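Local coordinates for integron gene cassette protein HFX_CASS3 (Uncultured bacterium, PDB 3FYN) that is of unknown function but belongs to the GNAT family, and so probably transfers an acetyl group from acetyl-CoA to a substrate not yet identified, at residues E78-T89 / G101-A112; G118-K126 / G150-E158. All coordinates share one frame; numbering follows the deposited sequence.

Overall arrangement
The two contacts come in series along the chain, both in its GNAT-type acetyltransferase part, with centres about 12 Å apart. Interaction 1 is the hairpin of strands 81-93 and 98-108 in the middle of the mixed sheet, near the centre of the chain; helix 117-131, the next element, crosses one face of that sheet and carries the first half of interaction 2. There residues 150-158 pack on the helix. The layers join directly: Ile86 CD1 lies 3.8 Å from Leu122 CD2, and Phe106 touches Tyr152 and Gly118. Interaction 1 thus forms the floor and interaction 2 the covering layer of a GNAT fold, and both also reach the second subunit.

Interaction 1. Residues E78-T89 / G101-A112. With MG (magnesium ion), chain B.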
loop_
_atom_site.group_PDB
_atom_site.type_symbol
_atom_site.label_atom_id
_atom_site.label_comp_id
_atom_site.label_asym_id
_atom_site.label_seq_id
_atom_site.Cartn_x
_atom_site.Cartn_y
_atom_site.Cartn_z
ATOM N N GLU A 78 -26.050 -3.094 -12.832
ATOM C CA GLU A 78 -27.065 -2.354 -13.563
ATOM C C GLU A 78 -27.961 -3.395 -14.215
ATOM O O GLU A 78 -27.500 -4.177 -15.040
ATOM C CB GLU A 78 -26.407 -1.471 -14.622
ATOM C CG GLU A 78 -27.353 -0.560 -15.372
ATOM C CD GLU A 78 -26.637 0.271 -16.421
ATOM O OE1 GLU A 78 -25.946 -0.318 -17.280
ATOM O OE2 GLU A 78 -26.769 1.513 -16.390
ATOM N N GLY A 79 -29.234 -3.425 -13.831
ATOM C CA GLY A 79 -30.141 -4.445 -14.327
ATOM C C GLY A 79 -29.672 -5.844 -13.964
ATOM O O GLY A 79 -29.440 -6.145 -12.793
ATOM N N THR A 80 -29.511 -6.699 -14.971
ATOM C CA THR A 80 -29.078 -8.076 -14.741
ATOM C C THR A 80 -27.579 -8.275 -14.961
ATOM O O THR A 80 -27.107 -9.408 -15.043
ATOM C CB THR A 80 -29.837 -9.058 -15.653
ATOM O OG1 THR A 80 -29.595 -8.725 -17.025
ATOM C CG2 THR A 80 -31.326 -8.980 -15.378
ATOM N N GLU A 81 -26.837 -7.178 -15.054
ATOM C CA GLU A 81 -25.420 -7.247 -15.379
ATOM C C GLU A 81 -24.546 -6.518 -14.376
ATOM O O GLU A 81 -24.928 -5.487 -13.827
ATOM C CB GLU A 81 -25.169 -6.626 -16.752
ATOM C CG GLU A 81 -25.081 -7.607 -17.896
ATOM C CD GLU A 81 -24.490 -6.966 -19.132
ATOM O OE1 GLU A 81 -24.767 -5.770 -19.367
ATOM O OE2 GLU A 81 -23.744 -7.652 -19.861
ATOM N N SER A 82 -23.353 -7.050 -14.160
ATOM C CA SER A 82 -22.307 -6.276 -13.524
ATOM C C SER A 82 -21.658 -5.468 -14.633
ATOM O O SER A 82 -21.256 -6.025 -15.658
ATOM C CB SER A 82 -21.285 -7.191 -12.857
ATOM O OG SER A 82 -21.871 -7.881 -11.772
ATOM N N VAL A 83 -21.571 -4.158 -14.436
ATOM C CA VAL A 83 -21.006 -3.274 -15.449
ATOM C C VAL A 83 -19.717 -2.612 -14.973
ATOM O O VAL A 83 -19.172 -1.742 -15.646
ATOM C CB VAL A 83 -22.007 -2.185 -15.878
ATOM C CG1 VAL A 83 -23.243 -2.818 -16.504
ATOM C CG2 VAL A 83 -22.387 -1.295 -14.698
ATOM N N GLY A 84 -19.236 -3.022 -13.807
ATOM C CA GLY A 84 -18.000 -2.481 -13.282
ATOM C C GLY A 84 -17.593 -3.160 -11.995
ATOM O O GLY A 84 -18.312 -4.014 -11.476
ATOM N N TYR A 85 -16.424 -2.789 -11.483
ATOM C CA TYR A 85 -15.976 -3.309 -10.203
ATOM C C TYR A 85 -14.963 -2.375 -9.580
ATOM O O TYR A 85 -14.407 -1.494 -10.244
ATOM C CB TYR A 85 -15.384 -4.724 -10.354
ATOM C CG TYR A 85 -14.032 -4.771 -11.030
ATOM C CD1 TYR A 85 -13.920 -4.660 -12.411
ATOM C CD2 TYR A 85 -12.864 -4.911 -10.284
ATOM C CE1 TYR A 85 -12.683 -4.700 -13.034
ATOM C CE2 TYR A 85 -11.625 -4.956 -10.897
ATOM C CZ TYR A 85 -11.541 -4.846 -12.269
ATOM O OH TYR A 85 -10.315 -4.883 -12.883
ATOM N N ILE A 86 -14.741 -2.561 -8.290
ATOM C CA ILE A 86 -13.759 -1.764 -7.571
ATOM C C ILE A 86 -13.076 -2.639 -6.538
ATOM O O ILE A 86 -13.713 -3.479 -5.891
ATOM C CB ILE A 86 -14.413 -0.509 -6.931
ATOM C CG1 ILE A 86 -13.354 0.441 -6.361
ATOM C CG2 ILE A 86 -15.454 -0.897 -5.881
ATOM C CD1 ILE A 86 -13.886 1.846 -6.113
ATOM N N VAL A 87 -11.768 -2.451 -6.399
ATOM C CA VAL A 87 -10.966 -3.266 -5.509
ATOM C C VAL A 87 -10.315 -2.402 -4.446
ATOM O O VAL A 87 -9.653 -1.417 -4.758
ATOM C CB VAL A 87 -9.857 -4.008 -6.287
ATOM C CG1 VAL A 87 -9.020 -4.835 -5.337
ATOM C CG2 VAL A 87 -10.473 -4.885 -7.366
ATOM N N LEU A 88 -10.514 -2.780 -3.190
ATOM C CA LEU A 88 -9.841 -2.155 -2.057
ATOM C C LEU A 88 -8.744 -3.087 -1.555
ATOM O O LEU A 88 -9.003 -4.252 -1.253
ATOM C CB LEU A 88 -10.851 -1.913 -0.928
ATOM C CG LEU A 88 -10.284 -1.540 0.446
ATOM C CD1 LEU A 88 -9.690 -0.134 0.436
ATOM C CD2 LEU A 88 -11.363 -1.648 1.509
ATOM N N THR A 89 -7.515 -2.591 -1.466
ATOM C CA THR A 89 -6.468 -3.373 -0.816
ATOM C C THR A 89 -5.996 -2.667 0.444
ATOM O O THR A 89 -6.099 -1.445 0.550
ATOM C CB THR A 89 -5.290 -3.678 -1.755
ATOM O OG1 THR A 89 -4.725 -2.452 -2.227
ATOM C CG2 THR A 89 -5.770 -4.501 -2.939
ATOM N N GLY A 101 -5.890 2.119 3.162
ATOM C CA GLY A 101 -6.437 1.392 2.037
ATOM C C GLY A 101 -6.075 2.044 0.727
ATOM O O GLY A 101 -5.766 3.237 0.677
ATOM N N PHE A 102 -6.101 1.244 -0.335
ATOM C CA PHE A 102 -5.925 1.739 -1.688
ATOM C C PHE A 102 -7.114 1.338 -2.541
ATOM O O PHE A 102 -7.591 0.195 -2.463
ATOM C CB PHE A 102 -4.675 1.119 -2.313
ATOM C CG PHE A 102 -3.405 1.485 -1.611
ATOM C CD1 PHE A 102 -2.588 2.480 -2.112
ATOM C CD2 PHE A 102 -3.037 0.845 -0.438
ATOM C CE1 PHE A 102 -1.411 2.823 -1.462
ATOM C CE2 PHE A 102 -1.865 1.180 0.215
ATOM C CZ PHE A 102 -1.054 2.173 -0.295
ATOM N N VAL A 103 -7.588 2.274 -3.357
ATOM C CA VAL A 103 -8.468 1.920 -4.462
ATOM C C VAL A 103 -7.532 1.362 -5.529
ATOM O O VAL A 103 -6.952 2.101 -6.325
ATOM C CB VAL A 103 -9.274 3.125 -4.989
ATOM C CG1 VAL A 103 -10.203 2.687 -6.114
ATOM C CG2 VAL A 103 -10.074 3.758 -3.852
ATOM N N ASP A 104 -7.357 0.049 -5.493
ATOM C CA ASP A 104 -6.284 -0.615 -6.216
ATOM C C ASP A 104 -6.607 -0.805 -7.691
ATOM O O ASP A 104 -5.720 -0.754 -8.534
ATOM C CB ASP A 104 -5.975 -1.958 -5.560
ATOM C CG ASP A 104 -4.717 -2.596 -6.101
ATOM O OD1 ASP A 104 -3.669 -1.916 -6.151
ATOM O OD2 ASP A 104 -4.782 -3.781 -6.471
ATOM N N ASP A 105 -7.879 -1.033 -7.995
ATOM C CA ASP A 105 -8.346 -1.065 -9.375
ATOM C C ASP A 105 -9.798 -0.618 -9.378
ATOM O O ASP A 105 -10.515 -0.802 -8.397
ATOM C CB ASP A 105 -8.210 -2.458 -9.993
ATOM C CG ASP A 105 -6.999 -2.572 -10.910
ATOM O OD1 ASP A 105 -6.509 -1.517 -11.368
ATOM O OD2 ASP A 105 -6.547 -3.702 -11.187
ATOM N N PHE A 106 -10.224 -0.025 -10.483
ATOM C CA PHE A 106 -11.523 0.624 -10.542
ATOM C C PHE A 106 -11.898 0.741 -12.005
ATOM O O PHE A 106 -11.214 1.407 -12.781
ATOM C CB PHE A 106 -11.409 2.000 -9.874
ATOM C CG PHE A 106 -12.692 2.780 -9.813
ATOM C CD1 PHE A 106 -13.925 2.153 -9.873
ATOM C CD2 PHE A 106 -12.653 4.158 -9.644
ATOM C CE1 PHE A 106 -15.092 2.890 -9.791
ATOM C CE2 PHE A 106 -13.815 4.897 -9.561
ATOM C CZ PHE A 106 -15.036 4.263 -9.635
ATOM N N PHE A 107 -12.982 0.074 -12.383
ATOM C CA PHE A 107 -13.410 0.048 -13.775
ATOM C C PHE A 107 -14.922 0.109 -13.876
ATOM O O PHE A 107 -15.632 -0.644 -13.208
ATOM C CB PHE A 107 -12.905 -1.225 -14.457
ATOM C CG PHE A 107 -13.383 -1.396 -15.883
ATOM C CD1 PHE A 107 -12.952 -0.538 -16.884
ATOM C CD2 PHE A 107 -14.247 -2.433 -16.223
ATOM C CE1 PHE A 107 -13.372 -0.704 -18.201
ATOM C CE2 PHE A 107 -14.674 -2.599 -17.537
ATOM C CZ PHE A 107 -14.235 -1.735 -18.522
ATOM N N VAL A 108 -15.402 1.017 -14.716
ATOM C CA VAL A 108 -16.801 1.041 -15.117
ATOM C C VAL A 108 -16.827 0.947 -16.641
ATOM O O VAL A 108 -16.102 1.677 -17.309
ATOM C CB VAL A 108 -17.489 2.344 -14.673
ATOM C CG1 VAL A 108 -18.913 2.415 -15.224
ATOM C CG2 VAL A 108 -17.491 2.449 -13.154
ATOM N N ARG A 109 -17.637 0.042 -17.187
ATOM C CA ARG A 109 -17.742 -0.107 -18.635
ATOM C C ARG A 109 -18.064 1.238 -19.274
ATOM O O ARG A 109 -18.831 2.018 -18.720
ATOM C CB ARG A 109 -18.837 -1.116 -18.991
ATOM C CG ARG A 109 -18.395 -2.562 -18.910
ATOM C CD ARG A 109 -19.536 -3.515 -19.222
ATOM N NE ARG A 109 -19.048 -4.874 -19.424
ATOM C CZ ARG A 109 -19.768 -5.974 -19.221
ATOM N NH1 ARG A 109 -21.023 -5.882 -18.796
ATOM N NH2 ARG A 109 -19.225 -7.170 -19.434
ATOM N N PRO A 110 -17.481 1.511 -20.450
ATOM C CA PRO A 110 -17.690 2.803 -21.116
ATOM C C PRO A 110 -19.166 3.215 -21.186
ATOM O O PRO A 110 -19.485 4.364 -20.866
ATOM C CB PRO A 110 -17.117 2.564 -22.516
ATOM C CG PRO A 110 -16.023 1.541 -22.286
ATOM C CD PRO A 110 -16.539 0.644 -21.184
ATOM N N ASN A 111 -20.046 2.292 -21.569
ATOM C CA ASN A 111 -21.473 2.591 -21.717
ATOM C C ASN A 111 -22.182 2.912 -20.407
ATOM O O ASN A 111 -23.300 3.442 -20.413
ATOM C CB ASN A 111 -22.201 1.436 -22.422
ATOM C CG ASN A 111 -22.060 0.108 -21.682
ATOM O OD1 ASN A 111 -21.491 0.046 -20.592
ATOM N ND2 ASN A 111 -22.569 -0.961 -22.282
ATOM N N ALA A 112 -21.541 2.579 -19.289
ATOM C CA ALA A 112 -22.142 2.789 -17.977
ATOM C C ALA A 112 -21.545 3.993 -17.255
ATOM O O ALA A 112 -21.914 4.285 -16.119
ATOM C CB ALA A 112 -22.019 1.529 -17.123
HETATM MG MG MG B . -4.534 -1.062 -12.291
HETATM O O HOH W 1 -23.020 -3.414 -19.928
HETATM O O HOH W 2 -8.406 -5.619 -11.096
HETATM O O HOH W 3 -2.617 -2.020 -3.846
HETATM O O HOH W 4 -4.185 -3.387 -12.201
HETATM O O HOH W 5 -5.393 -1.294 -14.496
HETATM O O HOH W 6 -2.471 -0.493 -13.028
HETATM O O HOH W 7 -3.922 -0.783 -10.118
HETATM O O HOH W 8 -5.081 1.270 -12.323
#
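Asp105 OD2, across the hairpin from Tyr85 OH, is gripped by two waters. Water 2 donates to it at 2.7 Å and links it to Tyr85 OH, while water 4 donates to the same oxygen and also binds magnesium. The other carboxylate oxygen, Asp105 OD1, bonds the magnesium ion at 2.2 Å; five waters complete an octahedron. Both oxygens are therefore tied up and the carboxylate is held against turning. The two strands form an antiparallel hairpin with a ladder from Gly84-Val108 to Thr89-Phe102, extended by an almost straight bond from Arg109 N to Val83 O, 2.8 Å at 174°. Asp104 is an extra residue in this register: its N bonds Val87 O at 2.8 Å, whereas Val87 N bonds Asp105 O, and buried Asp105 N has no partner. On the other edge of strand 81-89 a classic beta bulge sets Val83 and Gly84 together against Ile76 of strand 71-78. On the face toward helix 117-131, Ile86 extends with CG1 anti to its backbone N (chi1 -171°), setting CD1 over the Phe106 ring in a CH-pi contact, 4.0 Å from the centroid, and 3.8 Å from Val103 CG1. On the opposite face Tyr85 CE1 meets Phe107 CB at 3.8 Å, beneath helix 34-47. Near the turn, Arg109 NH1 forms a salt bridge with Glu81 OE2, 3.4 Å apart, its hydrogen bond weak, and Arg109 NE is paired with Glu43.

Interaction 2. Residues G118-K126 / G150-E158; sequences GAAALQTVK and GVYSRAGFE. With ACT (acetate ion), chain C.
Leu122 presses both methyls against the side chains of Val151, Tyr152, Ala155 and Phe157. Its CD1 lies 3.6 Å from Ala155 CB and 3.7 Å from Val151 CG1, while CD2 reaches Tyr152 CE2 and Phe157 CE1, each at 4.0 Å; CG anti to the carbonyl carbon (chi1 -69°) aims the fork there. Toward the start of the helix the fit is looser: Val151 CG1 only grazes Ala119 N at 4.0 Å. Gly118 N donates to an acetate O at 2.9 Å. That acetate, probably from the crystallisation liquor, also takes Gly114 N, consistent with the loop and helix start that hold the CoA pyrophosphate in GNAT enzymes. At the other, partly exposed end, Lys126 bends at chi3 (59°) to bring NZ 3.0 Å from Ala155 O, above the carbonyl plane. This carbonyl directly precedes Gly156, whose positive phi closes a Schellman motif. With an alanine here the amine is gone, and Ala155 O would probably have to rely on Gln167 of the second subunit. Leu122 also rests on Ile86, Val103 and Phe106, wedged between strands 81-93 and 98-108 and residues 151-157, while Tyr152 and Phe157 lean on strand 136-140.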
loop_
_atom_site.group_PDB
_atom_site.type_symbol
_atom_site.label_atom_id
_atom_site.label_comp_id
_atom_site.label_asym_id
_atom_site.label_seq_id
_atom_site.Cartn_x
_atom_site.Cartn_y
_atom_site.Cartn_z
ATOM N N GLY A 118 -19.660 5.402 -10.586
ATOM C CA GLY A 118 -18.313 5.504 -10.045
ATOM C C GLY A 118 -18.310 6.177 -8.686
ATOM O O GLY A 118 -17.630 5.732 -7.756
ATOM N N ALA A 119 -19.083 7.252 -8.571
ATOM C CA ALA A 119 -19.203 7.982 -7.315
ATOM C C ALA A 119 -19.774 7.082 -6.230
ATOM O O ALA A 119 -19.304 7.090 -5.093
ATOM C CB ALA A 119 -20.078 9.215 -7.503
ATOM N N ALA A 120 -20.794 6.305 -6.584
ATOM C CA ALA A 120 -21.403 5.380 -5.635
ATOM C C ALA A 120 -20.410 4.319 -5.179
ATOM O O ALA A 120 -20.343 3.988 -3.993
ATOM C CB ALA A 120 -22.648 4.728 -6.237
ATOM N N ALA A 121 -19.642 3.786 -6.123
ATOM C CA ALA A 121 -18.636 2.779 -5.802
ATOM C C ALA A 121 -17.598 3.306 -4.814
ATOM O O ALA A 121 -17.228 2.609 -3.870
ATOM C CB ALA A 121 -17.956 2.266 -7.079
ATOM N N LEU A 122 -17.118 4.525 -5.044
ATOM C CA LEU A 122 -16.130 5.127 -4.155
ATOM C C LEU A 122 -16.689 5.383 -2.754
ATOM O O LEU A 122 -15.988 5.206 -1.763
ATOM C CB LEU A 122 -15.555 6.412 -4.758
ATOM C CG LEU A 122 -14.658 6.220 -5.987
ATOM C CD1 LEU A 122 -14.409 7.552 -6.676
ATOM C CD2 LEU A 122 -13.332 5.546 -5.622
ATOM N N GLN A 123 -17.949 5.796 -2.677
ATOM C CA GLN A 123 -18.583 6.010 -1.382
ATOM C C GLN A 123 -18.707 4.702 -0.615
ATOM O O GLN A 123 -18.521 4.660 0.601
ATOM C CB GLN A 123 -19.953 6.665 -1.553
ATOM C CG GLN A 123 -19.865 8.134 -1.904
ATOM C CD GLN A 123 -19.045 8.914 -0.894
ATOM O OE1 GLN A 123 -19.382 8.967 0.288
ATOM N NE2 GLN A 123 -17.957 9.519 -1.355
ATOM N N THR A 124 -19.009 3.629 -1.335
ATOM C CA THR A 124 -19.111 2.309 -0.729
ATOM C C THR A 124 -17.767 1.855 -0.163
ATOM O O THR A 124 -17.695 1.344 0.953
ATOM C CB THR A 124 -19.635 1.280 -1.742
ATOM O OG1 THR A 124 -20.970 1.636 -2.108
ATOM C CG2 THR A 124 -19.648 -0.107 -1.135
ATOM N N VAL A 125 -16.701 2.047 -0.927
ATOM C CA VAL A 125 -15.376 1.683 -0.445
ATOM C C VAL A 125 -14.995 2.529 0.773
ATOM O O VAL A 125 -14.459 2.011 1.755
ATOM C CB VAL A 125 -14.309 1.814 -1.553
ATOM C CG1 VAL A 125 -12.913 1.606 -0.980
ATOM C CG2 VAL A 125 -14.585 0.803 -2.667
ATOM N N LYS A 126 -15.279 3.826 0.719
ATOM C CA LYS A 126 -14.951 4.706 1.841
ATOM C C LYS A 126 -15.717 4.275 3.093
ATOM O O LYS A 126 -15.155 4.221 4.185
ATOM C CB LYS A 126 -15.223 6.172 1.491
ATOM C CG LYS A 126 -14.803 7.154 2.564
ATOM C CD LYS A 126 -14.646 8.562 2.001
ATOM C CE LYS A 126 -15.930 9.064 1.381
ATOM N NZ LYS A 126 -15.774 10.449 0.848
ATOM N N GLY A 150 -11.397 13.708 -11.508
ATOM C CA GLY A 150 -12.754 14.220 -11.598
ATOM C C GLY A 150 -13.697 13.478 -10.670
ATOM O O GLY A 150 -14.236 14.052 -9.722
ATOM N N VAL A 151 -13.899 12.195 -10.950
ATOM C CA VAL A 151 -14.697 11.345 -10.079
ATOM C C VAL A 151 -14.010 11.228 -8.721
ATOM O O VAL A 151 -14.658 11.261 -7.677
ATOM C CB VAL A 151 -14.893 9.936 -10.682
ATOM C CG1 VAL A 151 -15.747 9.078 -9.764
ATOM C CG2 VAL A 151 -15.521 10.030 -12.070
ATOM N N TYR A 152 -12.686 11.103 -8.744
ATOM C CA TYR A 152 -11.910 10.994 -7.512
ATOM C C TYR A 152 -11.991 12.266 -6.672
ATOM O O TYR A 152 -12.155 12.207 -5.453
ATOM C CB TYR A 152 -10.450 10.672 -7.820
ATOM C CG TYR A 152 -10.213 9.267 -8.328
ATOM C CD1 TYR A 152 -9.462 9.042 -9.473
ATOM C CD2 TYR A 152 -10.737 8.166 -7.661
ATOM C CE1 TYR A 152 -9.236 7.761 -9.940
ATOM C CE2 TYR A 152 -10.518 6.880 -8.121
ATOM C CZ TYR A 152 -9.766 6.685 -9.262
ATOM O OH TYR A 152 -9.536 5.413 -9.729
ATOM N N SER A 153 -11.872 13.418 -7.324
ATOM C CA SER A 153 -11.912 14.684 -6.605
ATOM C C SER A 153 -13.222 14.843 -5.843
ATOM O O SER A 153 -13.229 15.242 -4.678
ATOM C CB SER A 153 -11.710 15.859 -7.561
ATOM O OG SER A 153 -11.755 17.086 -6.853
ATOM N N ARG A 154 -14.332 14.524 -6.501
ATOM C CA ARG A 154 -15.646 14.668 -5.886
ATOM C C ARG A 154 -15.880 13.648 -4.774
ATOM O O ARG A 154 -16.778 13.816 -3.946
ATOM C CB ARG A 154 -16.753 14.584 -6.944
ATOM C CG ARG A 154 -16.929 15.869 -7.743
ATOM C CD ARG A 154 -18.080 15.778 -8.741
ATOM N NE ARG A 154 -17.641 15.330 -10.060
ATOM C CZ ARG A 154 -17.821 14.102 -10.534
ATOM N NH1 ARG A 154 -18.437 13.185 -9.796
ATOM N NH2 ARG A 154 -17.387 13.788 -11.748
ATOM N N ALA A 155 -15.066 12.595 -4.758
ATOM C CA ALA A 155 -15.149 11.570 -3.723
ATOM C C ALA A 155 -14.255 11.920 -2.535
ATOM O O ALA A 155 -14.144 11.149 -1.577
ATOM C CB ALA A 155 -14.768 10.209 -4.293
ATOM N N GLY A 156 -13.613 13.081 -2.609
ATOM C CA GLY A 156 -12.798 13.570 -1.510
ATOM C C GLY A 156 -11.317 13.271 -1.633
ATOM O O GLY A 156 -10.548 13.533 -0.704
ATOM N N PHE A 157 -10.909 12.713 -2.769
ATOM C CA PHE A 157 -9.495 12.473 -3.022
ATOM C C PHE A 157 -8.844 13.733 -3.563
ATOM O O PHE A 157 -9.263 14.268 -4.588
ATOM C CB PHE A 157 -9.296 11.339 -4.027
ATOM C CG PHE A 157 -9.767 10.003 -3.541
ATOM C CD1 PHE A 157 -11.052 9.568 -3.820
ATOM C CD2 PHE A 157 -8.925 9.176 -2.816
ATOM C CE1 PHE A 157 -11.491 8.334 -3.385
ATOM C CE2 PHE A 157 -9.359 7.937 -2.377
ATOM C CZ PHE A 157 -10.644 7.516 -2.664
ATOM N N GLU A 158 -7.811 14.199 -2.877
ATOM C CA GLU A 158 -7.066 15.363 -3.331
ATOM C C GLU A 158 -5.585 15.010 -3.445
ATOM O O GLU A 158 -5.117 14.051 -2.828
ATOM C CB GLU A 158 -7.310 16.551 -2.394
ATOM C CG GLU A 158 -8.749 17.071 -2.459
ATOM C CD GLU A 158 -9.148 17.920 -1.261
ATOM O OE1 GLU A 158 -8.529 18.986 -1.042
ATOM O OE2 GLU A 158 -10.097 17.527 -0.548
HETATM C C ACT C . -18.119 6.855 -13.928
HETATM O O ACT C . -19.019 6.276 -13.290
HETATM O OXT ACT C . -18.498 7.731 -14.735
HETATM C CH3 ACT C . -16.671 6.516 -13.742
#